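Local coordinates for protein inositol-1-monophosphatase (Mycobacterium tuberculosis, PDB 2Q74) that probably hydrolyses inositol 1-phosphate to free myo-inositol and phosphate, using magnesium as cofactor, at residues Pro79-Glu84 and Thr100-Pro105. Numbering follows the deposited sequence.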
ATOM      1  N   PRO A  79      27.411 -11.929 -16.716  1.00 76.18           N
ATOM      2  CA  PRO A  79      26.211 -12.745 -16.763  1.00 75.78           C
ATOM      3  C   PRO A  79      24.977 -12.036 -16.247  1.00 75.55           C
ATOM      4  O   PRO A  79      25.062 -11.214 -15.340  1.00 75.08           O
ATOM      5  CB  PRO A  79      26.556 -13.920 -15.844  1.00 75.59           C
ATOM      6  CG  PRO A  79      28.023 -13.969 -15.847  1.00 75.78           C
ATOM      7  CD  PRO A  79      28.446 -12.558 -15.882  1.00 76.05           C
ATOM      8  N   ILE A  80      23.841 -12.394 -16.827  1.00 75.83           N
ATOM      9  CA  ILE A  80      22.552 -11.826 -16.484  1.00 76.23           C
ATOM     10  C   ILE A  80      21.593 -12.961 -16.154  1.00 77.35           C
ATOM     11  O   ILE A  80      21.246 -13.763 -17.026  1.00 77.68           O
ATOM     12  CB  ILE A  80      21.928 -11.032 -17.667  1.00 75.90           C
ATOM     13  CG1 ILE A  80      22.916 -10.014 -18.262  1.00 75.23           C
ATOM     14  CG2 ILE A  80      20.648 -10.394 -17.217  1.00 75.22           C
ATOM     15  CD1 ILE A  80      23.510  -9.074 -17.272  1.00 75.55           C
ATOM     16  N   LEU A  81      21.172 -13.032 -14.896  1.00 78.67           N
ATOM     17  CA  LEU A  81      20.046 -13.881 -14.502  1.00 79.76           C
ATOM     18  C   LEU A  81      18.787 -13.012 -14.444  1.00 80.93           C
ATOM     19  O   LEU A  81      18.601 -12.210 -13.524  1.00 80.52           O
ATOM     20  CB  LEU A  81      20.300 -14.544 -13.148  1.00 79.76           C
ATOM     21  CG  LEU A  81      19.127 -15.321 -12.526  1.00 80.01           C
ATOM     22  CD1 LEU A  81      18.726 -16.524 -13.366  1.00 80.52           C
ATOM     23  CD2 LEU A  81      19.460 -15.757 -11.113  1.00 79.94           C
ATOM     24  N   GLY A  82      17.937 -13.158 -15.451  1.00 82.62           N
ATOM     25  CA  GLY A  82      16.699 -12.411 -15.498  1.00 84.04           C
ATOM     26  C   GLY A  82      15.548 -13.190 -14.908  1.00 85.57           C
ATOM     27  O   GLY A  82      15.685 -14.356 -14.519  1.00 85.90           O
ATOM     28  N   GLU A  83      14.396 -12.535 -14.848  1.00 87.30           N
ATOM     29  CA  GLU A  83      13.152 -13.217 -14.518  1.00 88.65           C
ATOM     30  C   GLU A  83      12.865 -14.317 -15.562  1.00 89.22           C
ATOM     31  O   GLU A  83      12.011 -15.179 -15.334  1.00 89.36           O
ATOM     32  CB  GLU A  83      12.017 -12.184 -14.450  1.00 89.03           C
ATOM     33  CG  GLU A  83      10.742 -12.658 -13.764  1.00 90.26           C
ATOM     34  CD  GLU A  83       9.506 -11.918 -14.263  1.00 90.85           C
ATOM     35  OE1 GLU A  83       9.558 -10.669 -14.431  1.00 90.60           O
ATOM     36  OE2 GLU A  83       8.483 -12.606 -14.487  1.00 91.50           O
ATOM     37  N   GLU A  84      13.617 -14.287 -16.676  1.00 89.91           N
ATOM     38  CA  GLU A  84      13.475 -15.217 -17.810  1.00 90.40           C
ATOM     39  C   GLU A  84      14.843 -15.619 -18.415  1.00 90.45           C
ATOM     40  O   GLU A  84      15.100 -15.394 -19.610  1.00 90.26           O
ATOM     41  CB  GLU A  84      12.613 -14.562 -18.896  1.00 90.55           C
ATOM     42  CG  GLU A  84      13.259 -13.328 -19.534  1.00 91.18           C
ATOM     43  CD  GLU A  84      12.243 -12.394 -20.153  1.00 92.90           C
ATOM     44  OE1 GLU A  84      11.499 -11.760 -19.374  1.00 93.62           O
ATOM     45  OE2 GLU A  84      12.191 -12.281 -21.406  1.00 93.98           O
ATOM     46  N   THR A 100      27.283 -11.139 -11.494  1.00 68.18           N
ATOM     47  CA  THR A 100      26.044 -11.542 -12.143  1.00 67.78           C
ATOM     48  C   THR A 100      24.929 -10.563 -11.795  1.00 67.23           C
ATOM     49  O   THR A 100      24.666 -10.299 -10.618  1.00 67.26           O
ATOM     50  CB  THR A 100      25.601 -12.946 -11.701  1.00 67.69           C
ATOM     51  OG1 THR A 100      26.512 -13.914 -12.216  1.00 67.88           O
ATOM     52  CG2 THR A 100      24.178 -13.265 -12.202  1.00 67.13           C
ATOM     53  N   TRP A 101      24.265 -10.041 -12.817  1.00 66.11           N
ATOM     54  CA  TRP A 101      23.185  -9.093 -12.596  1.00 65.16           C
ATOM     55  C   TRP A 101      21.874  -9.839 -12.494  1.00 64.92           C
ATOM     56  O   TRP A 101      21.467 -10.513 -13.432  1.00 64.91           O
ATOM     57  CB  TRP A 101      23.169  -8.039 -13.690  1.00 64.30           C
ATOM     58  CG  TRP A 101      24.429  -7.282 -13.665  1.00 63.32           C
ATOM     59  CD1 TRP A 101      25.570  -7.608 -14.307  1.00 62.64           C
ATOM     60  CD2 TRP A 101      24.707  -6.100 -12.909  1.00 62.68           C
ATOM     61  NE1 TRP A 101      26.548  -6.691 -14.027  1.00 62.59           N
ATOM     62  CE2 TRP A 101      26.050  -5.755 -13.164  1.00 62.13           C
ATOM     63  CE3 TRP A 101      23.949  -5.289 -12.045  1.00 62.70           C
ATOM     64  CZ2 TRP A 101      26.667  -4.640 -12.586  1.00 62.14           C
ATOM     65  CZ3 TRP A 101      24.555  -4.175 -11.466  1.00 62.64           C
ATOM     66  CH2 TRP A 101      25.909  -3.863 -11.742  1.00 62.75           C
ATOM     67  N   VAL A 102      21.246  -9.746 -11.325  1.00 64.80           N
ATOM     68  CA  VAL A 102      19.976 -10.410 -11.058  1.00 64.79           C
ATOM     69  C   VAL A 102      18.891  -9.357 -11.126  1.00 64.77           C
ATOM     70  O   VAL A 102      18.949  -8.364 -10.397  1.00 64.47           O
ATOM     71  CB  VAL A 102      19.941 -11.028  -9.655  1.00 64.92           C
ATOM     72  CG1 VAL A 102      18.673 -11.848  -9.449  1.00 64.70           C
ATOM     73  CG2 VAL A 102      21.182 -11.895  -9.418  1.00 65.36           C
ATOM     74  N   LEU A 103      17.898  -9.548 -11.992  1.00 64.50           N
ATOM     75  CA  LEU A 103      16.939  -8.482 -12.145  1.00 64.56           C
ATOM     76  C   LEU A 103      15.468  -8.847 -12.343  1.00 64.05           C
ATOM     77  O   LEU A 103      15.135  -9.957 -12.747  1.00 63.92           O
ATOM     78  CB  LEU A 103      17.442  -7.463 -13.167  1.00 64.92           C
ATOM     79  CG  LEU A 103      17.767  -7.787 -14.617  1.00 65.89           C
ATOM     80  CD1 LEU A 103      19.129  -7.166 -14.949  1.00 65.87           C
ATOM     81  CD2 LEU A 103      17.813  -9.238 -14.880  1.00 67.47           C
ATOM     82  N   ASP A 104      14.610  -7.899 -11.960  1.00 63.44           N
ATOM     83  CA  ASP A 104      13.179  -7.952 -12.219  1.00 63.18           C
ATOM     84  C   ASP A 104      12.721  -6.567 -12.696  1.00 62.52           C
ATOM     85  O   ASP A 104      12.722  -5.595 -11.924  1.00 62.33           O
ATOM     86  CB  ASP A 104      12.374  -8.368 -10.987  1.00 63.44           C
ATOM     87  CG  ASP A 104      10.923  -8.716 -11.330  1.00 64.52           C
ATOM     88  OD1 ASP A 104      10.522  -8.496 -12.488  1.00 65.98           O
ATOM     89  OD2 ASP A 104      10.179  -9.215 -10.464  1.00 65.21           O
ATOM     90  N   PRO A 105      12.321  -6.474 -13.967  1.00 61.51           N
ATOM     91  CA  PRO A 105      11.817  -5.219 -14.525  1.00 61.10           C
ATOM     92  C   PRO A 105      10.543  -4.687 -13.859  1.00 60.20           C
ATOM     93  O   PRO A 105      10.362  -3.472 -13.760  1.00 60.01           O
ATOM     94  CB  PRO A 105      11.519  -5.581 -15.977  1.00 61.13           C
ATOM     95  CG  PRO A 105      12.335  -6.804 -16.236  1.00 61.82           C
ATOM     96  CD  PRO A 105      12.323  -7.548 -14.967  1.00 61.52           C
TER
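With CG anti to the backbone N in both Glu83 (chi1 -164°) and Asp104, the two carboxylates meet obliquely, Glu83 OE1 3.1 Å from Asp104 OD1 and their planes 62° apart. The clustered carboxylates, with those of Asp60 and Asp235 nearby, fit the magnesium site of this family that Glu83 and Asp104 probably share; the backbone N of Ile106 donates to Asp104 OD1. Strands 80-81 and 100-104 pair in parallel, and the register puts Glu83 opposite Asp104. Trp101 N donates to Pro79 O (2.9 Å) and Leu103 N to Leu81 O, while the bond from Leu81 N to Trp101 O is more bent, 136° at the hydrogen. On one face, Ile80 CD1 reaches Trp101 CB at 3.7 Å, while Ile80 CG2 touches Leu103 CD2 at 3.9 Å. Trp101 NE1 hydrogen-bonds Asp78 OD2. Leu81 and Val102 occupy the other face, CD2 of the leucine 4.3 Å from CG1 of the valine. From Gly82 on the backbones draw apart, reaching 5.7 Å between the CA atoms of Glu83 and Asp104. Strand 80-81 is an edge strand of the large mixed sheet, whose strand 120-127 bonds to 100-104; helix 55-74 packs on Ile80, helix 8-33 on Trp101, and Trp234 of helix 233-245 on Val102.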